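Local atomic coordinates of putative carbohydrate-active enzyme (Uncultured organism, PDB entry 5WH8), a protein that probably hydrolyses O-glycosidic bonds as a cellulase, this chain being the glycoside hydrolase family 5 domain of a longer, multi-modular protein. Residues V160-R172 and A195-T207. Residues are numbered along the deposited sequence; the frame is centred on the assembly and turned at random.
Sequences VKEYAEAVIPVIR and AQDPLSYDNVMYT. With EDO (1,2-ethanediol), chain C.
Ile168 lays its CG2 methyl over the middle of the Tyr201 ring, 3.6 Å from the centroid and 6° off the normal, a CH-pi contact. Chi1 of -71° sets CG2 anti to the backbone N, over the ring, and the extended CG1 arm brings CD1 to 3.7 Å from Tyr201 CD2. The tight apolar part continues at Leu199: its CD2 lies 3.9 Å from Ala164 CB, while CD1 meets Ile168 CD1. At one end, Arg172 turns its guanidinium edge to the loop carbonyls. NH1 donates to Asp202 O at 2.7 Å with an N-H...O angle of 149°; NH2 adds weak bonds to Asp202 O and Asn203 O, and also bonds Lys178 O.

Unlike the buried centre of Ala164, Ile168 and Leu199, the other end is polar and water-bridged, with Asp197 and Ser200 exposed. Lys161 crosses Asp197 at about a right angle, its CE 3.3 Å from Asp197 O. Lys161 NZ to Asp197 OD2, 4.0 Å, is too long for a salt bridge. Lys161 NZ instead pairs with Glu165 OE2 at 2.8 Å. That same oxygen accepts from a water that in turn accepts from Ser200 N.

In this TIM barrel the contact packs helix 157-172 against the loop entering strand 204-211; Ile168 and Arg172 also touch Ile180 of strand 180-182, and Val167 touches Trp129 of helix 122-135.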
ATOM      1  N   VAL A 160      -8.525  13.416  10.805  1.00 11.10           N
ATOM      2  CA  VAL A 160      -7.841  12.155  10.542  1.00 12.08           C
ATOM      3  C   VAL A 160      -7.112  11.644  11.797  1.00 12.34           C
ATOM      4  O   VAL A 160      -7.084  10.442  12.068  1.00 12.66           O
ATOM      5  CB  VAL A 160      -6.828  12.297   9.358  1.00  9.40           C
ATOM      6  CG1 VAL A 160      -6.105  10.978   9.073  1.00 11.85           C
ATOM      7  CG2 VAL A 160      -7.547  12.785   8.107  1.00 15.38           C
ATOM      8  N   LYS A 161      -6.509  12.556  12.559  1.00 11.56           N
ATOM      9  CA  LYS A 161      -5.813  12.182  13.796  1.00 12.83           C
ATOM     10  C   LYS A 161      -6.796  11.569  14.808  1.00 13.07           C
ATOM     11  O   LYS A 161      -6.459  10.595  15.484  1.00 13.87           O
ATOM     12  CB  LYS A 161      -5.082  13.408  14.385  1.00 13.94           C
ATOM     13  CG  LYS A 161      -4.180  13.135  15.564  1.00 16.45           C
ATOM     14  CD  LYS A 161      -3.319  14.354  15.861  1.00 15.28           C
ATOM     15  CE  LYS A 161      -2.293  14.100  16.946  1.00 23.87           C
ATOM     16  NZ  LYS A 161      -2.885  14.221  18.286  1.00 29.92           N
ATOM     17  N   GLU A 162      -8.015  12.099  14.889  1.00 12.47           N
ATOM     18  CA  GLU A 162      -9.010  11.525  15.785  1.00 13.23           C
ATOM     19  C   GLU A 162      -9.443  10.125  15.335  1.00 12.67           C
ATOM     20  O   GLU A 162      -9.626   9.240  16.161  1.00 13.00           O
ATOM     21  CB  GLU A 162     -10.220  12.460  15.914  1.00 14.69           C
ATOM     22  CG  GLU A 162      -9.842  13.695  16.749  1.00 24.53           C
ATOM     23  CD  GLU A 162     -10.983  14.665  17.008  1.00 29.23           C
ATOM     24  OE1 GLU A 162     -11.835  14.876  16.121  1.00 24.73           O
ATOM     25  OE2 GLU A 162     -11.009  15.236  18.120  1.00 31.64           O
ATOM     26  N   TYR A 163      -9.577   9.920  14.027  1.00 11.36           N
ATOM     27  CA  TYR A 163      -9.830   8.581  13.492  1.00 12.48           C
ATOM     28  C   TYR A 163      -8.717   7.620  13.893  1.00 12.62           C
ATOM     29  O   TYR A 163      -8.981   6.521  14.375  1.00 12.67           O
ATOM     30  CB  TYR A 163      -9.967   8.623  11.956  1.00 10.29           C
ATOM     31  CG  TYR A 163      -9.983   7.247  11.288  1.00 10.81           C
ATOM     32  CD1 TYR A 163     -11.139   6.494  11.253  1.00 11.58           C
ATOM     33  CD2 TYR A 163      -8.827   6.700  10.731  1.00 11.75           C
ATOM     34  CE1 TYR A 163     -11.167   5.248  10.657  1.00 10.03           C
ATOM     35  CE2 TYR A 163      -8.840   5.442  10.138  1.00 11.62           C
ATOM     36  CZ  TYR A 163     -10.010   4.723  10.113  1.00 10.69           C
ATOM     37  OH  TYR A 163     -10.071   3.467   9.547  1.00 11.92           O
ATOM     38  N   ALA A 164      -7.474   8.036  13.671  1.00 10.25           N
ATOM     39  CA  ALA A 164      -6.324   7.187  13.968  1.00 11.82           C
ATOM     40  C   ALA A 164      -6.235   6.877  15.465  1.00 14.45           C
ATOM     41  O   ALA A 164      -5.846   5.777  15.857  1.00 13.78           O
ATOM     42  CB  ALA A 164      -5.041   7.850  13.491  1.00 14.76           C
ATOM     43  N   GLU A 165      -6.574   7.850  16.303  1.00 11.89           N
ATOM     44  CA  GLU A 165      -6.517   7.636  17.746  1.00 16.04           C
ATOM     45  C   GLU A 165      -7.662   6.725  18.231  1.00 17.16           C
ATOM     46  O   GLU A 165      -7.607   6.212  19.359  1.00 15.23           O
ATOM     47  CB  GLU A 165      -6.494   8.997  18.456  1.00 14.66           C
ATOM     48  CG  GLU A 165      -5.144   9.694  18.271  1.00 14.75           C
ATOM     49  CD  GLU A 165      -5.068  11.114  18.798  1.00 21.82           C
ATOM     50  OE1 GLU A 165      -6.114  11.713  19.127  1.00 25.17           O
ATOM     51  OE2 GLU A 165      -3.935  11.638  18.854  1.00 24.13           O
ATOM     52  N   ALA A 166      -8.666   6.498  17.381  1.00 14.13           N
ATOM     53  CA  ALA A 166      -9.719   5.490  17.635  1.00 13.46           C
ATOM     54  C   ALA A 166      -9.292   4.087  17.194  1.00 19.37           C
ATOM     55  O   ALA A 166      -9.504   3.098  17.911  1.00 19.52           O
ATOM     56  CB  ALA A 166     -11.039   5.890  16.926  1.00 15.53           C
ATOM     57  N   VAL A 167      -8.695   3.990  16.015  1.00 14.06           N
ATOM     58  CA  VAL A 167      -8.341   2.689  15.443  1.00 11.38           C
ATOM     59  C   VAL A 167      -7.005   2.117  15.956  1.00 11.99           C
ATOM     60  O   VAL A 167      -6.887   0.908  16.148  1.00 13.59           O
ATOM     61  CB  VAL A 167      -8.310   2.787  13.869  1.00 13.79           C
ATOM     62  CG1 VAL A 167      -7.696   1.564  13.240  1.00 24.07           C
ATOM     63  CG2 VAL A 167      -9.736   3.040  13.318  1.00 15.80           C
ATOM     64  N   ILE A 168      -5.982   2.948  16.145  1.00 12.86           N
ATOM     65  CA  ILE A 168      -4.662   2.415  16.473  1.00 13.40           C
ATOM     66  C   ILE A 168      -4.667   1.678  17.823  1.00 12.50           C
ATOM     67  O   ILE A 168      -4.052   0.617  17.930  1.00 12.86           O
ATOM     68  CB  ILE A 168      -3.581   3.515  16.427  1.00 14.40           C
ATOM     69  CG1 ILE A 168      -3.345   3.904  14.948  1.00 12.72           C
ATOM     70  CG2 ILE A 168      -2.268   3.040  17.079  1.00 15.25           C
ATOM     71  CD1 ILE A 168      -2.399   5.055  14.762  1.00 14.58           C
ATOM     72  N   PRO A 169      -5.375   2.204  18.842  1.00 13.75           N
ATOM     73  CA  PRO A 169      -5.394   1.411  20.085  1.00 14.40           C
ATOM     74  C   PRO A 169      -6.046   0.031  19.935  1.00 14.14           C
ATOM     75  O   PRO A 169      -5.684  -0.916  20.648  1.00 15.99           O
ATOM     76  CB  PRO A 169      -6.202   2.298  21.048  1.00 14.11           C
ATOM     77  CG  PRO A 169      -5.973   3.694  20.537  1.00 20.57           C
ATOM     78  CD  PRO A 169      -5.977   3.535  19.024  1.00 15.09           C
ATOM     79  N   VAL A 170      -7.010  -0.079  19.036  1.00 13.05           N
ATOM     80  CA  VAL A 170      -7.688  -1.346  18.769  1.00 12.41           C
ATOM     81  C   VAL A 170      -6.719  -2.325  18.105  1.00 13.59           C
ATOM     82  O   VAL A 170      -6.715  -3.521  18.404  1.00 14.02           O
ATOM     83  CB  VAL A 170      -8.924  -1.122  17.886  1.00 16.10           C
ATOM     84  CG1 VAL A 170      -9.522  -2.434  17.414  1.00 21.47           C
ATOM     85  CG2 VAL A 170      -9.971  -0.289  18.637  1.00 18.41           C
ATOM     86  N   ILE A 171      -5.893  -1.809  17.206  1.00 12.28           N
ATOM     87  CA  ILE A 171      -4.876  -2.638  16.568  1.00 11.82           C
ATOM     88  C   ILE A 171      -3.771  -3.040  17.566  1.00 14.07           C
ATOM     89  O   ILE A 171      -3.389  -4.205  17.659  1.00 12.70           O
ATOM     90  CB  ILE A 171      -4.256  -1.887  15.355  1.00 12.57           C
ATOM     91  CG1 ILE A 171      -5.296  -1.787  14.231  1.00 13.78           C
ATOM     92  CG2 ILE A 171      -2.956  -2.572  14.890  1.00 13.00           C
ATOM     93  CD1 ILE A 171      -4.807  -0.948  13.025  1.00 13.01           C
ATOM     94  N   ARG A 172      -3.275  -2.071  18.322  1.00 13.39           N
ATOM     95  CA  ARG A 172      -2.089  -2.278  19.147  1.00 13.09           C
ATOM     96  C   ARG A 172      -2.376  -3.139  20.380  1.00 15.01           C
ATOM     97  O   ARG A 172      -1.459  -3.757  20.913  1.00 16.01           O
ATOM     98  CB  ARG A 172      -1.497  -0.921  19.550  1.00 16.41           C
ATOM     99  CG  ARG A 172      -0.839  -0.166  18.381  1.00 18.04           C
ATOM    100  CD  ARG A 172       0.509  -0.798  18.040  1.00 17.00           C
ATOM    101  NE  ARG A 172       1.077  -0.496  16.717  1.00 22.07           N
ATOM    102  CZ  ARG A 172       1.870   0.530  16.442  1.00 20.12           C
ATOM    103  NH1 ARG A 172       2.156   1.447  17.368  1.00 22.36           N
ATOM    104  NH2 ARG A 172       2.333   0.670  15.209  1.00 13.07           N
ATOM    105  N   ALA A 195       2.606  16.730   9.886  1.00 11.72           N
ATOM    106  CA  ALA A 195       3.899  16.948  10.547  1.00 12.39           C
ATOM    107  C   ALA A 195       3.834  18.043  11.607  1.00 16.43           C
ATOM    108  O   ALA A 195       4.741  18.134  12.443  1.00 17.62           O
ATOM    109  CB  ALA A 195       4.941  17.298   9.538  1.00 13.26           C
ATOM    110  N   GLN A 196       2.797  18.877  11.566  1.00 16.07           N
ATOM    111  CA  GLN A 196       2.635  19.944  12.572  1.00 16.36           C
ATOM    112  C   GLN A 196       2.101  19.400  13.907  1.00 21.96           C
ATOM    113  O   GLN A 196       2.247  20.048  14.946  1.00 20.36           O
ATOM    114  CB  GLN A 196       1.701  21.055  12.062  1.00 17.02           C
ATOM    115  CG  GLN A 196       2.039  21.594  10.676  1.00 19.29           C
ATOM    116  CD  GLN A 196       3.446  22.185  10.580  1.00 29.86           C
ATOM    117  OE1 GLN A 196       3.858  22.985  11.424  1.00 32.45           O
ATOM    118  NE2 GLN A 196       4.185  21.799   9.542  1.00 22.38           N
ATOM    119  N   ASP A 197       1.498  18.211  13.881  1.00 15.18           N
ATOM    120  CA  ASP A 197       0.893  17.614  15.065  1.00 18.12           C
ATOM    121  C   ASP A 197       0.859  16.099  14.899  1.00 14.74           C
ATOM    122  O   ASP A 197      -0.206  15.523  14.759  1.00 14.42           O
ATOM    123  CB  ASP A 197      -0.520  18.169  15.267  1.00 16.46           C
ATOM    124  CG  ASP A 197      -1.151  17.758  16.595  1.00 21.59           C
ATOM    125  OD1 ASP A 197      -0.436  17.337  17.533  1.00 22.92           O
ATOM    126  OD2 ASP A 197      -2.387  17.881  16.703  1.00 27.10           O
ATOM    127  N   PRO A 198       2.035  15.446  14.899  1.00 14.88           N
ATOM    128  CA  PRO A 198       2.051  14.011  14.590  1.00 15.71           C
ATOM    129  C   PRO A 198       1.458  13.124  15.671  1.00 16.31           C
ATOM    130  O   PRO A 198       1.323  13.527  16.837  1.00 16.24           O
ATOM    131  CB  PRO A 198       3.544  13.695  14.401  1.00 18.24           C
ATOM    132  CG  PRO A 198       4.282  14.819  14.986  1.00 20.84           C
ATOM    133  CD  PRO A 198       3.382  16.023  15.010  1.00 16.24           C
ATOM    134  N   LEU A 199       1.095  11.909  15.263  1.00 15.44           N
ATOM    135  CA  LEU A 199       0.654  10.863  16.196  1.00 14.48           C
ATOM    136  C   LEU A 199       1.759  10.485  17.192  1.00 15.51           C
ATOM    137  O   LEU A 199       2.946  10.518  16.854  1.00 16.17           O
ATOM    138  CB  LEU A 199       0.211   9.614  15.422  1.00 15.35           C
ATOM    139  CG  LEU A 199      -1.001   9.802  14.523  1.00 17.21           C
ATOM    140  CD1 LEU A 199      -1.065   8.698  13.456  1.00 18.30           C
ATOM    141  CD2 LEU A 199      -2.243   9.785  15.396  1.00 18.33           C
ATOM    142  N   SER A 200       1.376  10.128  18.419  1.00 16.14           N
ATOM    143  CA  SER A 200       2.382   9.805  19.453  1.00 17.51           C
ATOM    144  C   SER A 200       2.778   8.326  19.544  1.00 29.21           C
ATOM    145  O   SER A 200       3.531   7.932  20.433  1.00 40.09           O
ATOM    146  CB  SER A 200       1.884  10.264  20.831  1.00 20.87           C
ATOM    147  OG  SER A 200       1.764  11.672  20.837  1.00 29.66           O
ATOM    148  N   TYR A 201       2.292   7.512  18.620  1.00 19.40           N
ATOM    149  CA  TYR A 201       2.550   6.076  18.639  1.00 14.08           C
ATOM    150  C   TYR A 201       3.856   5.732  17.927  1.00 18.00           C
ATOM    151  O   TYR A 201       4.264   6.447  17.016  1.00 18.65           O
ATOM    152  CB  TYR A 201       1.401   5.321  17.956  1.00 16.69           C
ATOM    153  CG  TYR A 201       0.033   5.627  18.509  1.00 17.14           C
ATOM    154  CD1 TYR A 201      -0.395   5.071  19.702  1.00 21.06           C
ATOM    155  CD2 TYR A 201      -0.837   6.472  17.829  1.00 22.42           C
ATOM    156  CE1 TYR A 201      -1.659   5.354  20.209  1.00 27.73           C
ATOM    157  CE2 TYR A 201      -2.088   6.751  18.317  1.00 24.58           C
ATOM    158  CZ  TYR A 201      -2.495   6.203  19.514  1.00 26.03           C
ATOM    159  OH  TYR A 201      -3.757   6.502  19.990  1.00 26.86           O
ATOM    160  N   ASP A 202       4.484   4.622  18.323  1.00 17.64           N
ATOM    161  CA  ASP A 202       5.648   4.069  17.625  1.00 18.69           C
ATOM    162  C   ASP A 202       5.256   3.336  16.327  1.00 14.53           C
ATOM    163  O   ASP A 202       4.113   2.891  16.173  1.00 14.90           O
ATOM    164  CB  ASP A 202       6.404   3.064  18.517  1.00 24.92           C
ATOM    165  CG  ASP A 202       6.937   3.674  19.799  1.00 41.51           C
ATOM    166  OD1 ASP A 202       7.373   4.847  19.786  1.00 33.79           O
ATOM    167  OD2 ASP A 202       6.941   2.951  20.824  1.00 40.85           O
ATOM    168  N   ASN A 203       6.237   3.149  15.443  1.00 15.27           N
ATOM    169  CA  ASN A 203       6.079   2.340  14.219  1.00 12.77           C
ATOM    170  C   ASN A 203       4.890   2.823  13.396  1.00 11.86           C
ATOM    171  O   ASN A 203       4.049   2.032  12.964  1.00 13.85           O
ATOM    172  CB  ASN A 203       5.944   0.847  14.557  1.00 14.84           C
ATOM    173  CG  ASN A 203       7.266   0.206  14.866  1.00 26.42           C
ATOM    174  OD1 ASN A 203       8.294   0.572  14.297  1.00 23.27           O
ATOM    175  ND2 ASN A 203       7.260  -0.736  15.799  1.00 24.82           N
ATOM    176  N   VAL A 204       4.852   4.133  13.170  1.00 10.66           N
ATOM    177  CA  VAL A 204       3.846   4.752  12.307  1.00 12.03           C
ATOM    178  C   VAL A 204       4.524   5.464  11.136  1.00 12.79           C
ATOM    179  O   VAL A 204       5.522   6.181  11.302  1.00 13.91           O
ATOM    180  CB  VAL A 204       2.947   5.759  13.083  1.00 12.61           C
ATOM    181  CG1 VAL A 204       2.010   6.519  12.146  1.00 16.79           C
ATOM    182  CG2 VAL A 204       2.143   5.029  14.146  1.00 14.34           C
ATOM    183  N   MET A 205       3.961   5.255   9.946  1.00  8.89           N
ATOM    184  CA  MET A 205       4.368   5.957   8.733  1.00 10.73           C
ATOM    185  C   MET A 205       3.157   6.711   8.177  1.00 13.01           C
ATOM    186  O   MET A 205       2.027   6.423   8.561  1.00  9.67           O
ATOM    187  CB  MET A 205       4.926   4.978   7.677  1.00  9.89           C
ATOM    188  CG  MET A 205       6.095   4.152   8.221  1.00 12.89           C
ATOM    189  SD  MET A 205       6.773   2.977   7.021  1.00 11.30           S
ATOM    190  CE  MET A 205       7.707   4.082   5.986  1.00 14.30           C
ATOM    191  N   TYR A 206       3.406   7.681   7.294  1.00  9.58           N
ATOM    192  CA  TYR A 206       2.379   8.569   6.761  1.00 10.10           C
ATOM    193  C   TYR A 206       2.308   8.425   5.239  1.00  7.54           C
ATOM    194  O   TYR A 206       3.329   8.372   4.538  1.00  8.79           O
ATOM    195  CB  TYR A 206       2.674  10.025   7.167  1.00 10.57           C
ATOM    196  CG  TYR A 206       2.571  10.226   8.661  1.00  8.51           C
ATOM    197  CD1 TYR A 206       3.636   9.884   9.496  1.00  9.16           C
ATOM    198  CD2 TYR A 206       1.407  10.702   9.241  1.00 11.38           C
ATOM    199  CE1 TYR A 206       3.534  10.037  10.880  1.00 10.23           C
ATOM    200  CE2 TYR A 206       1.315  10.869  10.633  1.00 14.09           C
ATOM    201  CZ  TYR A 206       2.369  10.505  11.424  1.00 14.71           C
ATOM    202  OH  TYR A 206       2.279  10.673  12.805  1.00 15.57           O
ATOM    203  N   THR A 207       1.079   8.336   4.747  1.00  9.30           N
ATOM    204  CA  THR A 207       0.820   8.125   3.330  1.00  9.23           C
ATOM    205  C   THR A 207       1.036   9.363   2.466  1.00  8.35           C
ATOM    206  O   THR A 207       0.534  10.453   2.771  1.00  9.14           O
ATOM    207  CB  THR A 207      -0.607   7.676   3.156  1.00  9.89           C
ATOM    208  OG1 THR A 207      -0.871   6.614   4.065  1.00 10.62           O
ATOM    209  CG2 THR A 207      -0.897   7.228   1.740  1.00  9.08           C
TER
HETATM  210  C1  EDO C 402       8.525   8.979  12.551  1.00 21.23           C
HETATM  211  O1  EDO C 402       8.911   7.615  12.766  1.00 25.33           O
HETATM  212  C2  EDO C 402       7.026   9.027  12.299  1.00 21.83           C
HETATM  213  O2  EDO C 402       6.742   8.658  10.942  1.00 13.37           O
HETATM  214  O   HOH W   1      -1.387  10.731  19.216  1.00 27.74           O